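Lysine-sensitive aspartokinase 3 (Escherichia coli, PDB 2J0W) catalyses the ATP-dependent phosphorylation of L-aspartate to 4-phospho-L-aspartate, the first step toward lysine, and is feedback-inhibited by lysine. Local coordinates at residues D202-A205 with A206-E210; Q138-D141 with V142-M146. All blocks are in the same frame, centred on the assembly; numbering follows the deposited sequence.

Contact 1. Residues D202-A205 with A206-E210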
ATOM      1  N   ASP A 202     -27.978 -12.249   1.992  1.00 41.07           N
ATOM      2  CA  ASP A 202     -27.782 -11.862   0.589  1.00 44.21           C
ATOM      3  C   ASP A 202     -26.879 -12.898  -0.032  1.00 45.88           C
ATOM      4  O   ASP A 202     -27.120 -13.410  -1.137  1.00 44.61           O
ATOM      5  CB  ASP A 202     -27.074 -10.509   0.444  1.00 38.98           C
ATOM      6  CG  ASP A 202     -27.938  -9.347   0.857  1.00 45.52           C
ATOM      7  OD1 ASP A 202     -29.151  -9.355   0.522  1.00 41.35           O
ATOM      8  OD2 ASP A 202     -27.389  -8.419   1.503  1.00 40.77           O
ATOM      9  N   TYR A 203     -25.821 -13.188   0.707  1.00 45.63           N
ATOM     10  CA  TYR A 203     -24.831 -14.141   0.270  1.00 49.44           C
ATOM     11  C   TYR A 203     -25.500 -15.483  -0.013  1.00 51.90           C
ATOM     12  O   TYR A 203     -25.264 -16.095  -1.057  1.00 55.76           O
ATOM     13  CB  TYR A 203     -23.750 -14.256   1.345  1.00 49.65           C
ATOM     14  CG  TYR A 203     -22.496 -14.964   0.903  1.00 54.53           C
ATOM     15  CD1 TYR A 203     -22.185 -15.101  -0.450  1.00 52.87           C
ATOM     16  CD2 TYR A 203     -21.603 -15.480   1.842  1.00 54.20           C
ATOM     17  CE1 TYR A 203     -21.015 -15.735  -0.852  1.00 55.34           C
ATOM     18  CE2 TYR A 203     -20.433 -16.112   1.450  1.00 48.00           C
ATOM     19  CZ  TYR A 203     -20.143 -16.234   0.105  1.00 53.49           C
ATOM     20  OH  TYR A 203     -18.962 -16.822  -0.282  1.00 49.00           O
ATOM     21  N   THR A 204     -26.361 -15.927   0.897  1.00 49.85           N
ATOM     22  CA  THR A 204     -27.039 -17.202   0.715  1.00 44.38           C
ATOM     23  C   THR A 204     -27.823 -17.233  -0.591  1.00 41.19           C
ATOM     24  O   THR A 204     -27.860 -18.244  -1.289  1.00 38.02           O
ATOM     25  CB  THR A 204     -28.026 -17.485   1.866  1.00 40.16           C
ATOM     26  OG1 THR A 204     -27.314 -17.538   3.104  1.00 54.76           O
ATOM     27  CG2 THR A 204     -28.738 -18.812   1.640  1.00 27.60           C
ATOM     28  N   ALA A 205     -28.458 -16.119  -0.916  1.00 41.44           N
ATOM     29  CA  ALA A 205     -29.264 -16.060  -2.122  1.00 44.40           C
ATOM     30  C   ALA A 205     -28.414 -16.238  -3.362  1.00 45.00           C
ATOM     31  O   ALA A 205     -28.788 -16.972  -4.265  1.00 45.77           O
ATOM     32  CB  ALA A 205     -30.020 -14.750  -2.182  1.00 46.53           C
ATOM     33  N   ALA A 206     -27.273 -15.564  -3.411  1.00 47.25           N
ATOM     34  CA  ALA A 206     -26.378 -15.694  -4.553  1.00 49.48           C
ATOM     35  C   ALA A 206     -25.806 -17.111  -4.622  1.00 53.63           C
ATOM     36  O   ALA A 206     -25.701 -17.689  -5.702  1.00 58.49           O
ATOM     37  CB  ALA A 206     -25.247 -14.686  -4.444  1.00 48.09           C
ATOM     38  N   LEU A 207     -25.455 -17.669  -3.463  1.00 53.86           N
ATOM     39  CA  LEU A 207     -24.863 -19.008  -3.377  1.00 55.10           C
ATOM     40  C   LEU A 207     -25.714 -20.131  -3.954  1.00 55.89           C
ATOM     41  O   LEU A 207     -25.233 -20.943  -4.754  1.00 55.62           O
ATOM     42  CB  LEU A 207     -24.515 -19.339  -1.917  1.00 51.34           C
ATOM     43  CG  LEU A 207     -23.446 -18.448  -1.268  1.00 47.09           C
ATOM     44  CD1 LEU A 207     -23.502 -18.593   0.245  1.00 48.50           C
ATOM     45  CD2 LEU A 207     -22.065 -18.804  -1.810  1.00 39.27           C
ATOM     46  N   LEU A 208     -26.973 -20.183  -3.532  1.00 55.28           N
ATOM     47  CA  LEU A 208     -27.902 -21.213  -3.992  1.00 56.01           C
ATOM     48  C   LEU A 208     -28.288 -20.984  -5.456  1.00 55.61           C
ATOM     49  O   LEU A 208     -28.641 -21.927  -6.178  1.00 50.44           O
ATOM     50  CB  LEU A 208     -29.149 -21.209  -3.102  1.00 50.67           C
ATOM     51  CG  LEU A 208     -28.885 -21.430  -1.608  1.00 47.50           C
ATOM     52  CD1 LEU A 208     -29.933 -20.715  -0.777  1.00 41.11           C
ATOM     53  CD2 LEU A 208     -28.883 -22.905  -1.315  1.00 28.68           C
ATOM     54  N   ALA A 209     -28.215 -19.723  -5.883  1.00 55.90           N
ATOM     55  CA  ALA A 209     -28.532 -19.353  -7.258  1.00 57.84           C
ATOM     56  C   ALA A 209     -27.469 -19.978  -8.164  1.00 60.97           C
ATOM     57  O   ALA A 209     -27.789 -20.587  -9.189  1.00 61.44           O
ATOM     58  CB  ALA A 209     -28.529 -17.843  -7.405  1.00 46.86           C
ATOM     59  N   GLU A 210     -26.206 -19.829  -7.770  1.00 58.75           N
ATOM     60  CA  GLU A 210     -25.100 -20.393  -8.526  1.00 60.81           C
ATOM     61  C   GLU A 210     -25.169 -21.904  -8.503  1.00 62.79           C
ATOM     62  O   GLU A 210     -25.060 -22.558  -9.542  1.00 67.07           O
ATOM     63  CB  GLU A 210     -23.770 -19.950  -7.932  1.00 61.58           C
ATOM     64  CG  GLU A 210     -22.612 -20.854  -8.294  1.00 58.19           C
ATOM     65  CD  GLU A 210     -21.281 -20.235  -7.939  1.00 70.43           C
ATOM     66  OE1 GLU A 210     -21.164 -19.682  -6.823  1.00 75.83           O
ATOM     67  OE2 GLU A 210     -20.353 -20.304  -8.771  1.00 74.67           O
TER
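Leu207 N donates to Tyr203 O at 2.9 Å and Leu208 N to Thr204 O at 3.1 Å, two of the five successive i to i+4 backbone bonds that run through 202-210, a part of helix 200-211. Of the four that cross from 202-205 to 206-210, Ala209 N to Ala205 O is the most bent, with an N-H...O angle of 140°. One turn apart, Tyr203 and Leu207 form a CH-π contact: Leu207 CD1 sits over the middle of the phenol ring, 3.7 Å from its centroid, while Leu207 CD2 reaches Tyr203 CE1 at 3.4 Å. The ring is brought there by a first torsion that sets CG anti to the backbone N (chi1 -167°), so that it leans along the helix toward Leu207. Thr204 and Leu208 lie alongside each other, the methyl CG2 of Thr204 facing Leu208 CD1. The hydroxyl OG1 of Thr204 is bonded to Phe184 N and Gly200 O. At the start of the run, the carboxylate of Asp202 makes a salt bridge with Lys8, close to the bound ADP and magnesium ion. Tyr203, Ala206 and Leu207 pack on Pro266 of helix 264-270, whereas Ala205 and Ala209 rest against strand 5-9, with strand 216-221 also meeting Ala209.

Contact 2. Residues Q138-D141 with V142-M146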
ATOM      1  N   GLN A 138     -43.402 -25.431   0.290  1.00 73.10           N
ATOM      2  CA  GLN A 138     -42.810 -26.222   1.358  1.00 69.97           C
ATOM      3  C   GLN A 138     -41.579 -25.583   2.004  1.00 66.68           C
ATOM      4  O   GLN A 138     -40.816 -24.850   1.373  1.00 63.92           O
ATOM      5  CB  GLN A 138     -42.498 -27.639   0.856  1.00 69.08           C
ATOM      6  CG  GLN A 138     -41.722 -27.679  -0.460  1.00 72.47           C
ATOM      7  CD  GLN A 138     -41.571 -29.085  -0.976  1.00 76.58           C
ATOM      8  OE1 GLN A 138     -41.112 -29.980  -0.254  1.00 82.41           O
ATOM      9  NE2 GLN A 138     -41.943 -29.299  -2.250  1.00 74.03           N
ATOM     10  N   TRP A 139     -41.418 -25.883   3.286  1.00 63.83           N
ATOM     11  CA  TRP A 139     -40.322 -25.373   4.095  1.00 61.97           C
ATOM     12  C   TRP A 139     -39.111 -26.274   3.889  1.00 63.26           C
ATOM     13  O   TRP A 139     -39.256 -27.493   3.773  1.00 63.50           O
ATOM     14  CB  TRP A 139     -40.751 -25.380   5.566  1.00 52.94           C
ATOM     15  CG  TRP A 139     -39.776 -24.784   6.523  1.00 50.43           C
ATOM     16  CD1 TRP A 139     -39.652 -23.465   6.860  1.00 51.86           C
ATOM     17  CD2 TRP A 139     -38.787 -25.489   7.283  1.00 43.47           C
ATOM     18  NE1 TRP A 139     -38.643 -23.307   7.785  1.00 51.48           N
ATOM     19  CE2 TRP A 139     -38.094 -24.533   8.059  1.00 44.80           C
ATOM     20  CE3 TRP A 139     -38.416 -26.840   7.382  1.00 44.35           C
ATOM     21  CZ2 TRP A 139     -37.051 -24.883   8.928  1.00 48.68           C
ATOM     22  CZ3 TRP A 139     -37.374 -27.189   8.247  1.00 44.48           C
ATOM     23  CH2 TRP A 139     -36.704 -26.213   9.006  1.00 36.11           C
ATOM     24  N   PHE A 140     -37.922 -25.673   3.833  1.00 62.43           N
ATOM     25  CA  PHE A 140     -36.688 -26.433   3.647  1.00 54.63           C
ATOM     26  C   PHE A 140     -35.574 -25.879   4.520  1.00 51.98           C
ATOM     27  O   PHE A 140     -35.402 -24.667   4.608  1.00 53.39           O
ATOM     28  CB  PHE A 140     -36.248 -26.386   2.188  1.00 41.40           C
ATOM     29  CG  PHE A 140     -35.088 -27.281   1.888  1.00 39.35           C
ATOM     30  CD1 PHE A 140     -35.256 -28.660   1.837  1.00 45.41           C
ATOM     31  CD2 PHE A 140     -33.821 -26.753   1.681  1.00 44.62           C
ATOM     32  CE1 PHE A 140     -34.169 -29.510   1.582  1.00 52.03           C
ATOM     33  CE2 PHE A 140     -32.724 -27.594   1.424  1.00 48.33           C
ATOM     34  CZ  PHE A 140     -32.901 -28.973   1.373  1.00 40.46           C
ATOM     35  N   ASP A 141     -34.808 -26.772   5.141  1.00 49.77           N
ATOM     36  CA  ASP A 141     -33.697 -26.393   6.031  1.00 48.14           C
ATOM     37  C   ASP A 141     -32.354 -26.264   5.281  1.00 47.78           C
ATOM     38  O   ASP A 141     -31.657 -27.269   5.091  1.00 50.73           O
ATOM     39  CB  ASP A 141     -33.570 -27.450   7.138  1.00 36.82           C
ATOM     40  CG  ASP A 141     -32.560 -27.071   8.207  1.00 48.74           C
ATOM     41  OD1 ASP A 141     -31.569 -26.362   7.906  1.00 45.31           O
ATOM     42  OD2 ASP A 141     -32.754 -27.505   9.361  1.00 51.89           O
ATOM     43  N   VAL A 142     -31.971 -25.048   4.879  1.00 42.68           N
ATOM     44  CA  VAL A 142     -30.719 -24.882   4.142  1.00 39.43           C
ATOM     45  C   VAL A 142     -29.570 -25.629   4.745  1.00 41.95           C
ATOM     46  O   VAL A 142     -28.662 -26.046   4.033  1.00 47.01           O
ATOM     47  CB  VAL A 142     -30.227 -23.428   4.034  1.00 39.87           C
ATOM     48  CG1 VAL A 142     -30.776 -22.775   2.786  1.00 40.00           C
ATOM     49  CG2 VAL A 142     -30.575 -22.666   5.280  1.00 43.33           C
ATOM     50  N   ARG A 143     -29.583 -25.796   6.054  1.00 43.97           N
ATOM     51  CA  ARG A 143     -28.476 -26.490   6.686  1.00 48.40           C
ATOM     52  C   ARG A 143     -28.194 -27.853   6.063  1.00 47.95           C
ATOM     53  O   ARG A 143     -27.066 -28.346   6.128  1.00 49.09           O
ATOM     54  CB  ARG A 143     -28.720 -26.595   8.186  1.00 50.31           C
ATOM     55  CG  ARG A 143     -28.705 -25.232   8.842  1.00 47.96           C
ATOM     56  CD  ARG A 143     -28.985 -25.322  10.312  1.00 47.48           C
ATOM     57  NE  ARG A 143     -30.349 -25.769  10.554  1.00 48.98           N
ATOM     58  CZ  ARG A 143     -30.885 -25.910  11.762  1.00 41.68           C
ATOM     59  NH1 ARG A 143     -30.176 -25.633  12.856  1.00 34.82           N
ATOM     60  NH2 ARG A 143     -32.129 -26.346  11.872  1.00 39.15           N
ATOM     61  N   LYS A 144     -29.200 -28.455   5.437  1.00 48.46           N
ATOM     62  CA  LYS A 144     -28.993 -29.748   4.786  1.00 48.24           C
ATOM     63  C   LYS A 144     -28.104 -29.555   3.562  1.00 49.07           C
ATOM     64  O   LYS A 144     -27.469 -30.498   3.090  1.00 51.98           O
ATOM     65  CB  LYS A 144     -30.315 -30.359   4.329  1.00 47.06           C
ATOM     66  CG  LYS A 144     -31.309 -30.647   5.427  1.00 59.23           C
ATOM     67  CD  LYS A 144     -32.600 -31.178   4.817  1.00 72.10           C
ATOM     68  CE  LYS A 144     -33.739 -31.209   5.826  1.00 79.76           C
ATOM     69  NZ  LYS A 144     -35.047 -31.397   5.133  1.00 86.70           N
ATOM     70  N   VAL A 145     -28.052 -28.329   3.053  1.00 46.94           N
ATOM     71  CA  VAL A 145     -27.254 -28.048   1.876  1.00 44.71           C
ATOM     72  C   VAL A 145     -26.098 -27.079   2.019  1.00 45.10           C
ATOM     73  O   VAL A 145     -25.035 -27.303   1.438  1.00 49.87           O
ATOM     74  CB  VAL A 145     -28.148 -27.566   0.746  1.00 48.53           C
ATOM     75  CG1 VAL A 145     -27.367 -26.669  -0.191  1.00 46.62           C
ATOM     76  CG2 VAL A 145     -28.699 -28.780  -0.005  1.00 47.53           C
ATOM     77  N   MET A 146     -26.296 -26.009   2.783  1.00 44.29           N
ATOM     78  CA  MET A 146     -25.272 -24.979   2.975  1.00 41.29           C
ATOM     79  C   MET A 146     -24.121 -25.400   3.881  1.00 39.94           C
ATOM     80  O   MET A 146     -24.052 -24.965   5.032  1.00 42.98           O
ATOM     81  CB  MET A 146     -25.937 -23.725   3.554  1.00 51.57           C
ATOM     82  CG  MET A 146     -25.036 -22.519   3.697  1.00 52.92           C
ATOM     83  SD  MET A 146     -24.427 -21.973   2.098  1.00 53.24           S
ATOM     84  CE  MET A 146     -25.884 -21.275   1.432  1.00 53.43           C
TER
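A local salt bridge between Asp141 and Arg143, joined to a type I β-turn from Asp141 to Lys144, lies just beyond strand 137-139, the outermost strand at one end of the main sheet of the kinase domain, at the start of the loop leading to helix 159-176. The carboxylate and guanidinium planes are only 20° apart. Arg143 NH2 meets the syn side of Asp141 OD2 at 2.8 Å, tilted somewhat from both planes, and the same oxygen receives a weak bond from Arg143 NE. The bend in the arginine chain at chi3 (-67°) turns its NE and NH2 edge back toward the aspartate. In the backbone, Lys144 N donates to Asp141 O at 2.8 Å with a nearly straight N-H...O angle of 171°. Val142 O then accepts from both Val145 N and Met146 N, which approach from opposite faces of its plane. Beside this turn the aliphatic part of Lys144 passes obliquely by the Phe140 ring, its CD 4.0 Å from Phe140 CE1, while Val145 CG2 lies at the ring edge, 4.4 Å from Phe140 CZ. Phe140 and Val145 both pack on helix 159-176, and Arg143 NH1 is bonded to Thr193 OG1. With Arg143 cut back to an alanine, the Asp141 carboxylate would probably lose its charged mate and be freer to turn, and Thr193 OG1 would lose this donor. The ammonium of Lys144 stands 6.2 Å from Asp141 OD2, measured from NZ, too far for a direct bond but near enough that its charge may add to the pull of the guanidinium. The carboxylate is thus likely to stay ionised, its charge met by an arginine only two residues along the same turn.

How the contacts relate
Contact 2 precedes contact 1 in the chain, and their centres lie about 13 Å apart within the same kinase domain. They meet through apolar side chains: Met146 CE packs 3.8 Å from Leu207 CD1 and also touches Thr204 CG2, while Leu208 CD1 comes to 4.2 Å from Val142 CG1. The loop of contact 2 thus lies against the side of helix 200-211 that carries Thr204, Leu207 and Leu208. Their relation to the active site differs. The Asp202 side chain is about 4 Å from both bound ADP and the magnesium ion, whereas that of Val142 is about 11 Å from the bound aspartate and about 7 Å from the side chain of substrate-binding Glu119.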